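Local atomic coordinates of ParA (Salmonella enterica subsp. enterica serovar Newport str. SL317, PDB entry 3EZF), a protein that probably acts as the ATPase of a plasmid partition system and, when bound to ADP, regulates transcription through binding DNA. Residues I59-Q62 and A63-M67; I235-N239 and I240-V244; S329-L332 and A333-Y337. All coordinates share one frame; numbering follows the deposited sequence.

Each contact is local, formed between side chains about a turn apart on its own helix, and the three come in series along the chain. Interaction 1 lies on helix 57-69 of the helix-turn-helix region, its centre about 33 Å from that of the chain. Interaction 2 lies on helix 235-241 and the turn after it, ahead of inner strand 250-254 of the parallel P-loop NTPase sheet; interaction 3, on helix 324-337, follows 312-317, one of the two outermost strands. Centres of interactions 1 and 2 are about 41 Å apart, of 1 and 3 about 48 Å, of 2 and 3 about 35 Å. Interaction 1 thus lies in the probable DNA-binding region, while 2 and 3 pack on the sheet, 3 also meeting the second subunit.

Interaction 1: I59-Q62 and A63-M67; sequences IVDQ and AIKEM. Unlike the reference sequence in segment 59-62: Asp61 (reference Glu).
Gln62 swings CG to the far side of CA from its own N (chi1 -171°) and Glu66 keeps CG beside its N (chi1 -64°); with both chains extended beyond CG, the two side chains run alongside each other one helical turn apart, pointing the same way. Gln62 NE2 donates to Glu66 OE1 at 3.2 Å. The bond is not coplanar with either group: NE2 approaches from above the carboxylate plane, and the amide and carboxylate planes are turned 47° apart. The other end of the amide, Gln62 OE1, is held by Arg58 NH2 from the preceding turn, so both ends of the amide are engaged.

Asp61 and Lys65 form a second polar rung. Lys65 bends at its last two torsions, which turns the ammonium back until NZ lies 3.4 Å from Asp61 OD1 in a rather long salt bridge. The apolar side of the helix carries Val60 and Ile64, side by side with Val60 CG1 4.1 Å from Ile64 CD1. The backbone carries the i to i+4 bonds of a helix, Ile64 N reaching Val60 O at 2.7 Å and Glu66 N reaching Gln62 O at 2.9 Å. Val60 packs on Val49 of helix 46-50 and Ala63 on Ile95 of helix 89-98. Polar i to i+4 pairs outside and aliphatic residues inside are the pattern of an amphipathic helix, here within a winged helix-turn-helix domain.

Interaction 2: I235-N239 and I240-V244; sequences ILRRN and IIDRV. Unlike the reference sequence in segment 235-239: Ile235 (reference Val), Arg238 (reference Lys), Asn239 (reference Lys). Unlike the reference sequence in segment 240-244: Asp242 (reference Glu).
Arg237 O accepts the backbone N of Asp242 at 2.8 Å, a bond that spans five residues rather than four and so belongs to a wider, pi-type turn. The neighbouring bond repeats the spacing: Ile241 N reaches Leu236 O at 3.2 Å. The same residues, Arg237 and Asp242, meet again through their side chains. The bend of Arg237 at chi2 (-68°) helps to bring the guanidinium back beside Asp242, NH1 lying 2.7 Å from Asp242 OD1. This is a salt bridge whose hydrogen bond is weak. OD1 sits at the guanidinium edge, near its plane, yet the carboxylate itself stands almost perpendicular to that plane, at 85°.

Ile241 packs beside this bridge. Its CG2 lies over one guanidinium face, 3.6 Å from Arg237 NE and offset toward the rim, while CD1 on its other branch meets Leu236 CD2 at 3.4 Å. Leu236 and Ile241 both pack on Ile253 of strand 250-254, which joins this part of the helix to the central sheet. Elsewhere on the turn, Arg238 and Arg243 run side by side with their guanidinium planes 74° apart, and Arg238 NE is 4.0 Å from Arg243 NH1. Arg243 also packs on Leu190 of helix 187-194.

With Arg309 NH2 close to Arg237 NH2, the arginines 237, 238, 243 and 309 would make this region locally positive. The carboxylate of Asp242 probably offsets part of that charge, while Ile241 CG2 packs on part of one Arg237 guanidinium face and probably limits its movement on that side.

Interaction 3: S329-L332 and A333-Y337; sequences SHSL and AREVY
His330 turns the edge of its imidazole toward the methyl of Ala333, His330 CD2 lying 4.5 Å from Ala333 CB, on a helix that follows an outermost strand of a parallel alpha/beta sheet in a P-loop NTPase fold. With CG trans to the backbone N (chi1 177°), the ring lies beside its own carbonyl carbon, on the side from which its edge can face Ala333, and both residues also touch Met317 of strand 312-317. The backbone beneath is loosely bonded: His330 O receives Ala333 N at 3.0 Å and Arg334 N at 3.4 Å, both weak bonds, so one carbonyl is shared between a three-residue and a four-residue step.

On another side of the helix, Leu332 and Glu335 slant across each other, one turn apart. The modelled carboxylate overlaps the backbone there, which makes the placement of its oxygens doubtful. This side meets the second subunit, with Leu332 packing on Leu20 and Val336 on Arg16 of that chain.

At the two ends of the stretch, Ser329 OG is hydrogen-bonded to Pro279 O and Tyr337 OH to Thr277 OG1. The Val336 branch nearest to the preceding turn is CG2, 3.8 Å from Leu332 O.

Interaction 1: I59-Q62 and A63-M67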
ATOM      1  N   ILE A  59       8.372 -48.704  -0.125  1.00 55.12           N
ATOM      2  CA  ILE A  59       7.723 -48.172  -1.329  1.00 54.32           C
ATOM      3  C   ILE A  59       8.750 -47.439  -2.195  1.00 54.29           C
ATOM      4  O   ILE A  59       8.913 -47.736  -3.381  1.00 53.79           O
ATOM      5  CB  ILE A  59       6.624 -47.139  -0.993  1.00 54.59           C
ATOM      6  CG1 ILE A  59       5.648 -47.695   0.049  1.00 50.72           C
ATOM      7  CG2 ILE A  59       5.923 -46.700  -2.281  1.00 50.75           C
ATOM      8  CD1 ILE A  59       4.689 -48.702  -0.464  1.00 51.89           C
ATOM      9  N   VAL A  60       9.424 -46.468  -1.585  1.00 50.53           N
ATOM     10  CA  VAL A  60      10.433 -45.665  -2.256  1.00 50.57           C
ATOM     11  C   VAL A  60      11.517 -46.496  -2.915  1.00 51.35           C
ATOM     12  O   VAL A  60      11.732 -46.410  -4.119  1.00 48.58           O
ATOM     13  CB  VAL A  60      11.089 -44.689  -1.256  1.00 51.78           C
ATOM     14  CG1 VAL A  60      12.346 -44.090  -1.850  1.00 49.52           C
ATOM     15  CG2 VAL A  60      10.092 -43.592  -0.877  1.00 46.93           C
ATOM     16  N   ASP A  61      12.207 -47.294  -2.113  1.00 58.78           N
ATOM     17  CA  ASP A  61      13.281 -48.145  -2.606  1.00 61.61           C
ATOM     18  C   ASP A  61      12.815 -49.026  -3.769  1.00 60.78           C
ATOM     19  O   ASP A  61      13.593 -49.369  -4.656  1.00 59.93           O
ATOM     20  CB  ASP A  61      13.796 -49.015  -1.462  1.00 68.94           C
ATOM     21  CG  ASP A  61      14.953 -49.909  -1.875  1.00 78.05           C
ATOM     22  OD1 ASP A  61      14.781 -50.731  -2.800  1.00 84.10           O
ATOM     23  OD2 ASP A  61      16.038 -49.795  -1.268  1.00 83.17           O
ATOM     24  N   GLN A  62      11.538 -49.387  -3.755  1.00 59.45           N
ATOM     25  CA  GLN A  62      10.965 -50.227  -4.789  1.00 55.15           C
ATOM     26  C   GLN A  62      10.571 -49.366  -5.970  1.00 52.64           C
ATOM     27  O   GLN A  62      10.735 -49.761  -7.116  1.00 54.70           O
ATOM     28  CB  GLN A  62       9.743 -50.949  -4.244  1.00 61.46           C
ATOM     29  CG  GLN A  62       9.183 -52.013  -5.151  1.00 67.99           C
ATOM     30  CD  GLN A  62       7.851 -52.534  -4.643  1.00 74.76           C
ATOM     31  OE1 GLN A  62       7.741 -52.983  -3.498  1.00 77.96           O
ATOM     32  NE2 GLN A  62       6.826 -52.473  -5.490  1.00 76.78           N
ATOM     33  N   ALA A  63      10.038 -48.186  -5.687  1.00 53.95           N
ATOM     34  CA  ALA A  63       9.640 -47.253  -6.742  1.00 47.40           C
ATOM     35  C   ALA A  63      10.878 -46.864  -7.547  1.00 47.35           C
ATOM     36  O   ALA A  63      10.871 -46.931  -8.775  1.00 43.78           O
ATOM     37  CB  ALA A  63       9.012 -46.008  -6.134  1.00 44.45           C
ATOM     38  N   ILE A  64      11.941 -46.462  -6.850  1.00 44.24           N
ATOM     39  CA  ILE A  64      13.175 -46.070  -7.514  1.00 44.61           C
ATOM     40  C   ILE A  64      13.759 -47.214  -8.331  1.00 47.80           C
ATOM     41  O   ILE A  64      14.085 -47.032  -9.499  1.00 48.93           O
ATOM     42  CB  ILE A  64      14.217 -45.552  -6.499  1.00 42.51           C
ATOM     43  CG1 ILE A  64      13.769 -44.178  -5.989  1.00 39.60           C
ATOM     44  CG2 ILE A  64      15.586 -45.468  -7.140  1.00 39.45           C
ATOM     45  CD1 ILE A  64      14.756 -43.478  -5.118  1.00 36.67           C
ATOM     46  N   LYS A  65      13.878 -48.391  -7.725  1.00 53.71           N
ATOM     47  CA  LYS A  65      14.405 -49.569  -8.419  1.00 56.27           C
ATOM     48  C   LYS A  65      13.607 -49.781  -9.706  1.00 55.14           C
ATOM     49  O   LYS A  65      14.151 -49.768 -10.809  1.00 55.87           O
ATOM     50  CB  LYS A  65      14.280 -50.811  -7.520  1.00 59.20           C
ATOM     51  CG  LYS A  65      14.579 -52.137  -8.223  1.00 63.11           C
ATOM     52  CD  LYS A  65      13.972 -53.348  -7.495  1.00 62.93           C
ATOM     53  CE  LYS A  65      14.865 -53.925  -6.399  1.00 65.21           C
ATOM     54  NZ  LYS A  65      14.685 -53.295  -5.063  1.00 63.88           N
ATOM     55  N   GLU A  66      12.306 -49.967  -9.554  1.00 53.27           N
ATOM     56  CA  GLU A  66      11.446 -50.183 -10.700  1.00 55.41           C
ATOM     57  C   GLU A  66      11.601 -49.096 -11.757  1.00 56.29           C
ATOM     58  O   GLU A  66      11.784 -49.403 -12.930  1.00 60.68           O
ATOM     59  CB  GLU A  66       9.979 -50.266 -10.259  1.00 54.24           C
ATOM     60  CG  GLU A  66       9.655 -51.446  -9.356  1.00 54.40           C
ATOM     61  CD  GLU A  66       8.159 -51.634  -9.130  1.00 59.25           C
ATOM     62  OE1 GLU A  66       7.778 -52.695  -8.574  1.00 59.49           O
ATOM     63  OE2 GLU A  66       7.367 -50.726  -9.505  1.00 58.86           O
ATOM     64  N   MET A  67      11.534 -47.831 -11.341  1.00 56.75           N
ATOM     65  CA  MET A  67      11.635 -46.690 -12.257  1.00 55.97           C
ATOM     66  C   MET A  67      12.944 -46.582 -13.020  1.00 58.75           C
ATOM     67  O   MET A  67      12.953 -46.157 -14.175  1.00 58.45           O
ATOM     68  CB  MET A  67      11.389 -45.379 -11.503  1.00 54.16           C
ATOM     69  CG  MET A  67       9.920 -45.032 -11.311  1.00 53.74           C
ATOM     70  SD  MET A  67       9.683 -43.754 -10.058  1.00 56.80           S
ATOM     71  CE  MET A  67       9.746 -42.248 -11.023  1.00 53.91           C
TER

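Interaction 2: I235-N239 and I240-V244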
ATOM      1  N   ILE A 235     -15.026  -9.796 -17.917  1.00 44.67           N
ATOM      2  CA  ILE A 235     -13.830  -9.951 -18.743  1.00 43.25           C
ATOM      3  C   ILE A 235     -12.818 -10.921 -18.142  1.00 42.23           C
ATOM      4  O   ILE A 235     -12.325 -11.799 -18.835  1.00 40.09           O
ATOM      5  CB  ILE A 235     -13.099  -8.614 -18.982  1.00 41.79           C
ATOM      6  CG1 ILE A 235     -14.090  -7.506 -19.351  1.00 37.63           C
ATOM      7  CG2 ILE A 235     -12.091  -8.799 -20.102  1.00 39.79           C
ATOM      8  CD1 ILE A 235     -14.973  -7.839 -20.534  1.00 39.65           C
ATOM      9  N   LEU A 236     -12.515 -10.760 -16.854  1.00 44.73           N
ATOM     10  CA  LEU A 236     -11.547 -11.628 -16.170  1.00 43.72           C
ATOM     11  C   LEU A 236     -11.862 -13.116 -16.357  1.00 41.15           C
ATOM     12  O   LEU A 236     -10.971 -13.900 -16.619  1.00 38.29           O
ATOM     13  CB  LEU A 236     -11.492 -11.305 -14.659  1.00 42.83           C
ATOM     14  CG  LEU A 236     -10.226 -11.629 -13.841  1.00 40.58           C
ATOM     15  CD1 LEU A 236     -10.610 -11.746 -12.384  1.00 39.54           C
ATOM     16  CD2 LEU A 236      -9.579 -12.909 -14.284  1.00 40.25           C
ATOM     17  N   ARG A 237     -13.126 -13.505 -16.224  1.00 42.30           N
ATOM     18  CA  ARG A 237     -13.498 -14.908 -16.368  1.00 43.52           C
ATOM     19  C   ARG A 237     -13.443 -15.357 -17.816  1.00 43.37           C
ATOM     20  O   ARG A 237     -13.105 -16.496 -18.100  1.00 49.04           O
ATOM     21  CB  ARG A 237     -14.920 -15.159 -15.836  1.00 48.18           C
ATOM     22  CG  ARG A 237     -15.061 -16.249 -14.745  1.00 51.28           C
ATOM     23  CD  ARG A 237     -14.798 -17.704 -15.174  1.00 49.69           C
ATOM     24  NE  ARG A 237     -14.549 -18.524 -13.975  1.00 57.87           N
ATOM     25  CZ  ARG A 237     -14.468 -19.858 -13.928  1.00 56.84           C
ATOM     26  NH1 ARG A 237     -14.621 -20.600 -15.020  1.00 58.21           N
ATOM     27  NH2 ARG A 237     -14.225 -20.459 -12.771  1.00 52.83           N
ATOM     28  N   ARG A 238     -13.769 -14.465 -18.735  1.00 42.97           N
ATOM     29  CA  ARG A 238     -13.790 -14.833 -20.134  1.00 42.13           C
ATOM     30  C   ARG A 238     -12.488 -14.715 -20.915  1.00 41.77           C
ATOM     31  O   ARG A 238     -12.200 -15.562 -21.748  1.00 45.97           O
ATOM     32  CB  ARG A 238     -14.859 -14.019 -20.859  1.00 45.71           C
ATOM     33  CG  ARG A 238     -15.491 -14.766 -22.012  1.00 53.56           C
ATOM     34  CD  ARG A 238     -15.960 -13.827 -23.117  1.00 64.42           C
ATOM     35  NE  ARG A 238     -14.837 -13.235 -23.844  1.00 68.79           N
ATOM     36  CZ  ARG A 238     -14.826 -13.042 -25.160  1.00 72.02           C
ATOM     37  NH1 ARG A 238     -15.882 -13.395 -25.889  1.00 70.17           N
ATOM     38  NH2 ARG A 238     -13.761 -12.505 -25.752  1.00 70.64           N
ATOM     39  N   ASN A 239     -11.696 -13.680 -20.659  1.00 43.91           N
ATOM     40  CA  ASN A 239     -10.476 -13.473 -21.428  1.00 46.24           C
ATOM     41  C   ASN A 239      -9.175 -14.030 -20.863  1.00 42.01           C
ATOM     42  O   ASN A 239      -8.156 -14.039 -21.551  1.00 42.14           O
ATOM     43  CB  ASN A 239     -10.331 -11.976 -21.746  1.00 43.00           C
ATOM     44  CG  ASN A 239     -11.439 -11.462 -22.652  1.00 40.76           C
ATOM     45  OD1 ASN A 239     -11.550 -10.263 -22.894  1.00 35.49           O
ATOM     46  ND2 ASN A 239     -12.263 -12.371 -23.158  1.00 39.61           N
ATOM     47  N   ILE A 240      -9.195 -14.486 -19.618  1.00 39.35           N
ATOM     48  CA  ILE A 240      -7.992 -15.065 -19.038  1.00 43.88           C
ATOM     49  C   ILE A 240      -8.274 -16.405 -18.376  1.00 44.91           C
ATOM     50  O   ILE A 240      -7.788 -17.438 -18.831  1.00 44.39           O
ATOM     51  CB  ILE A 240      -7.318 -14.122 -17.988  1.00 39.84           C
ATOM     52  CG1 ILE A 240      -6.738 -12.882 -18.695  1.00 35.65           C
ATOM     53  CG2 ILE A 240      -6.208 -14.893 -17.235  1.00 28.96           C
ATOM     54  CD1 ILE A 240      -6.064 -11.881 -17.793  1.00 25.93           C
ATOM     55  N   ILE A 241      -9.082 -16.371 -17.317  1.00 48.10           N
ATOM     56  CA  ILE A 241      -9.432 -17.556 -16.532  1.00 47.14           C
ATOM     57  C   ILE A 241      -9.982 -18.709 -17.339  1.00 48.91           C
ATOM     58  O   ILE A 241      -9.417 -19.800 -17.311  1.00 48.67           O
ATOM     59  CB  ILE A 241     -10.424 -17.199 -15.379  1.00 46.83           C
ATOM     60  CG1 ILE A 241      -9.659 -16.486 -14.253  1.00 44.75           C
ATOM     61  CG2 ILE A 241     -11.087 -18.455 -14.829  1.00 39.91           C
ATOM     62  CD1 ILE A 241     -10.519 -15.996 -13.121  1.00 41.01           C
ATOM     63  N   ASP A 242     -11.078 -18.490 -18.056  1.00 51.77           N
ATOM     64  CA  ASP A 242     -11.644 -19.571 -18.860  1.00 52.76           C
ATOM     65  C   ASP A 242     -10.700 -19.990 -19.989  1.00 52.12           C
ATOM     66  O   ASP A 242     -10.799 -21.100 -20.491  1.00 53.35           O
ATOM     67  CB  ASP A 242     -13.011 -19.179 -19.440  1.00 53.33           C
ATOM     68  CG  ASP A 242     -14.174 -19.648 -18.570  1.00 63.09           C
ATOM     69  OD1 ASP A 242     -13.938 -20.475 -17.663  1.00 68.61           O
ATOM     70  OD2 ASP A 242     -15.327 -19.209 -18.795  1.00 63.60           O
ATOM     71  N   ARG A 243      -9.771 -19.123 -20.376  1.00 50.14           N
ATOM     72  CA  ARG A 243      -8.848 -19.465 -21.452  1.00 51.28           C
ATOM     73  C   ARG A 243      -7.642 -20.299 -20.988  1.00 50.65           C
ATOM     74  O   ARG A 243      -6.885 -20.820 -21.813  1.00 47.69           O
ATOM     75  CB  ARG A 243      -8.364 -18.196 -22.166  1.00 54.87           C
ATOM     76  CG  ARG A 243      -9.491 -17.296 -22.650  1.00 61.74           C
ATOM     77  CD  ARG A 243      -9.288 -16.832 -24.075  1.00 63.90           C
ATOM     78  NE  ARG A 243     -10.242 -17.474 -24.982  1.00 76.09           N
ATOM     79  CZ  ARG A 243     -11.481 -17.043 -25.231  1.00 80.03           C
ATOM     80  NH1 ARG A 243     -11.951 -15.943 -24.648  1.00 77.97           N
ATOM     81  NH2 ARG A 243     -12.258 -17.729 -26.072  1.00 81.98           N
ATOM     82  N   VAL A 244      -7.457 -20.414 -19.674  1.00 49.54           N
ATOM     83  CA  VAL A 244      -6.355 -21.212 -19.113  1.00 50.00           C
ATOM     84  C   VAL A 244      -6.913 -22.251 -18.128  1.00 50.46           C
ATOM     85  O   VAL A 244      -6.175 -22.888 -17.373  1.00 47.60           O
ATOM     86  CB  VAL A 244      -5.321 -20.350 -18.363  1.00 44.68           C
ATOM     87  CG1 VAL A 244      -4.825 -19.260 -19.261  1.00 48.45           C
ATOM     88  CG2 VAL A 244      -5.915 -19.804 -17.072  1.00 44.47           C
TER

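Interaction 3: S329-L332 and A333-Y337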
ATOM      1  N   SER A 329      -9.155  -9.497  19.343  1.00 96.85           N
ATOM      2  CA  SER A 329      -9.782  -9.257  18.053  1.00 97.74           C
ATOM      3  C   SER A 329      -9.887 -10.611  17.364  1.00 97.34           C
ATOM      4  O   SER A 329     -10.569 -10.762  16.352  1.00 96.36           O
ATOM      5  CB  SER A 329      -8.955  -8.266  17.212  1.00 95.56           C
ATOM      6  OG  SER A 329      -7.684  -8.779  16.857  1.00 90.46           O
ATOM      7  N   HIS A 330      -9.203 -11.596  17.937  1.00 97.32           N
ATOM      8  CA  HIS A 330      -9.221 -12.957  17.414  1.00 97.09           C
ATOM      9  C   HIS A 330     -10.537 -13.619  17.816  1.00 96.59           C
ATOM     10  O   HIS A 330     -11.169 -14.316  17.017  1.00 94.08           O
ATOM     11  CB  HIS A 330      -8.062 -13.768  17.991  1.00 98.26           C
ATOM     12  CG  HIS A 330      -8.049 -15.195  17.550  1.00 99.68           C
ATOM     13  ND1 HIS A 330      -7.469 -16.201  18.289  1.00101.85           N
ATOM     14  CD2 HIS A 330      -8.529 -15.787  16.425  1.00100.03           C
ATOM     15  CE1 HIS A 330      -7.589 -17.350  17.644  1.00101.73           C
ATOM     16  NE2 HIS A 330      -8.228 -17.122  16.512  1.00100.44           N
ATOM     17  N   SER A 331     -10.930 -13.398  19.070  1.00 97.26           N
ATOM     18  CA  SER A 331     -12.163 -13.946  19.620  1.00 94.31           C
ATOM     19  C   SER A 331     -13.336 -13.309  18.892  1.00 93.59           C
ATOM     20  O   SER A 331     -14.371 -13.933  18.709  1.00 91.97           O
ATOM     21  CB  SER A 331     -12.246 -13.650  21.122  1.00 93.94           C
ATOM     22  OG  SER A 331     -13.458 -14.125  21.679  1.00 91.25           O
ATOM     23  N   LEU A 332     -13.153 -12.060  18.476  1.00 96.52           N
ATOM     24  CA  LEU A 332     -14.180 -11.321  17.745  1.00 98.40           C
ATOM     25  C   LEU A 332     -14.222 -11.776  16.284  1.00 99.21           C
ATOM     26  O   LEU A 332     -15.198 -11.531  15.573  1.00 99.61           O
ATOM     27  CB  LEU A 332     -13.893  -9.818  17.815  1.00 96.11           C
ATOM     28  CG  LEU A 332     -13.814  -9.226  19.220  1.00 95.04           C
ATOM     29  CD1 LEU A 332     -13.476  -7.752  19.142  1.00 94.33           C
ATOM     30  CD2 LEU A 332     -15.140  -9.439  19.926  1.00 93.94           C
ATOM     31  N   ALA A 333     -13.152 -12.439  15.846  1.00100.83           N
ATOM     32  CA  ALA A 333     -13.054 -12.945  14.480  1.00100.72           C
ATOM     33  C   ALA A 333     -14.026 -14.105  14.302  1.00101.67           C
ATOM     34  O   ALA A 333     -14.831 -14.122  13.365  1.00101.80           O
ATOM     35  CB  ALA A 333     -11.628 -13.409  14.192  1.00100.41           C
ATOM     36  N   ARG A 334     -13.941 -15.076  15.208  1.00100.39           N
ATOM     37  CA  ARG A 334     -14.820 -16.232  15.165  1.00 99.63           C
ATOM     38  C   ARG A 334     -16.271 -15.778  15.044  1.00 98.80           C
ATOM     39  O   ARG A 334     -17.088 -16.456  14.429  1.00 97.04           O
ATOM     40  CB  ARG A 334     -14.619 -17.088  16.420  1.00100.69           C
ATOM     41  CG  ARG A 334     -13.517 -18.140  16.284  1.00101.45           C
ATOM     42  CD  ARG A 334     -14.114 -19.500  15.910  1.00102.14           C
ATOM     43  NE  ARG A 334     -13.112 -20.506  15.550  1.00101.20           N
ATOM     44  CZ  ARG A 334     -12.069 -20.843  16.302  1.00 99.47           C
ATOM     45  NH1 ARG A 334     -11.866 -20.250  17.474  1.00 98.47           N
ATOM     46  NH2 ARG A 334     -11.236 -21.789  15.889  1.00 97.22           N
ATOM     47  N   GLU A 335     -16.582 -14.620  15.624  1.00 99.78           N
ATOM     48  CA  GLU A 335     -17.931 -14.058  15.563  1.00100.70           C
ATOM     49  C   GLU A 335     -18.413 -13.937  14.124  1.00100.43           C
ATOM     50  O   GLU A 335     -19.145 -14.790  13.624  1.00102.44           O
ATOM     51  CB  GLU A 335     -17.959 -12.668  16.186  1.00102.96           C
ATOM     52  CG  GLU A 335     -18.138 -12.643  17.684  1.00108.65           C
ATOM     53  CD  GLU A 335     -16.967 -13.231  18.432  1.00112.91           C
ATOM     54  OE1 GLU A 335     -16.662 -14.422  18.205  1.00115.04           O
ATOM     55  OE2 GLU A 335     -16.357 -12.502  19.250  1.00112.26           O
ATOM     56  N   VAL A 336     -17.992 -12.856  13.474  1.00 98.35           N
ATOM     57  CA  VAL A 336     -18.351 -12.572  12.092  1.00 94.73           C
ATOM     58  C   VAL A 336     -18.267 -13.798  11.181  1.00 93.39           C
ATOM     59  O   VAL A 336     -19.289 -14.322  10.721  1.00 93.35           O
ATOM     60  CB  VAL A 336     -17.452 -11.440  11.521  1.00 92.75           C
ATOM     61  CG1 VAL A 336     -17.835 -10.114  12.144  1.00 90.02           C
ATOM     62  CG2 VAL A 336     -15.993 -11.731  11.813  1.00 89.02           C
ATOM     63  N   TYR A 337     -17.044 -14.255  10.934  1.00 90.14           N
ATOM     64  CA  TYR A 337     -16.809 -15.404  10.077  1.00 89.81           C
ATOM     65  C   TYR A 337     -17.563 -16.652  10.526  1.00 89.56           C
ATOM     66  O   TYR A 337     -17.689 -17.612   9.768  1.00 89.93           O
ATOM     67  CB  TYR A 337     -15.312 -15.701  10.023  1.00 87.57           C
ATOM     68  CG  TYR A 337     -14.487 -14.533   9.559  1.00 83.32           C
ATOM     69  CD1 TYR A 337     -13.686 -13.822  10.443  1.00 81.39           C
ATOM     70  CD2 TYR A 337     -14.516 -14.134   8.233  1.00 86.38           C
ATOM     71  CE1 TYR A 337     -12.932 -12.741  10.010  1.00 84.65           C
ATOM     72  CE2 TYR A 337     -13.770 -13.060   7.790  1.00 88.03           C
ATOM     73  CZ  TYR A 337     -12.982 -12.364   8.678  1.00 86.17           C
ATOM     74  OH  TYR A 337     -12.253 -11.298   8.212  1.00 87.88           O
TER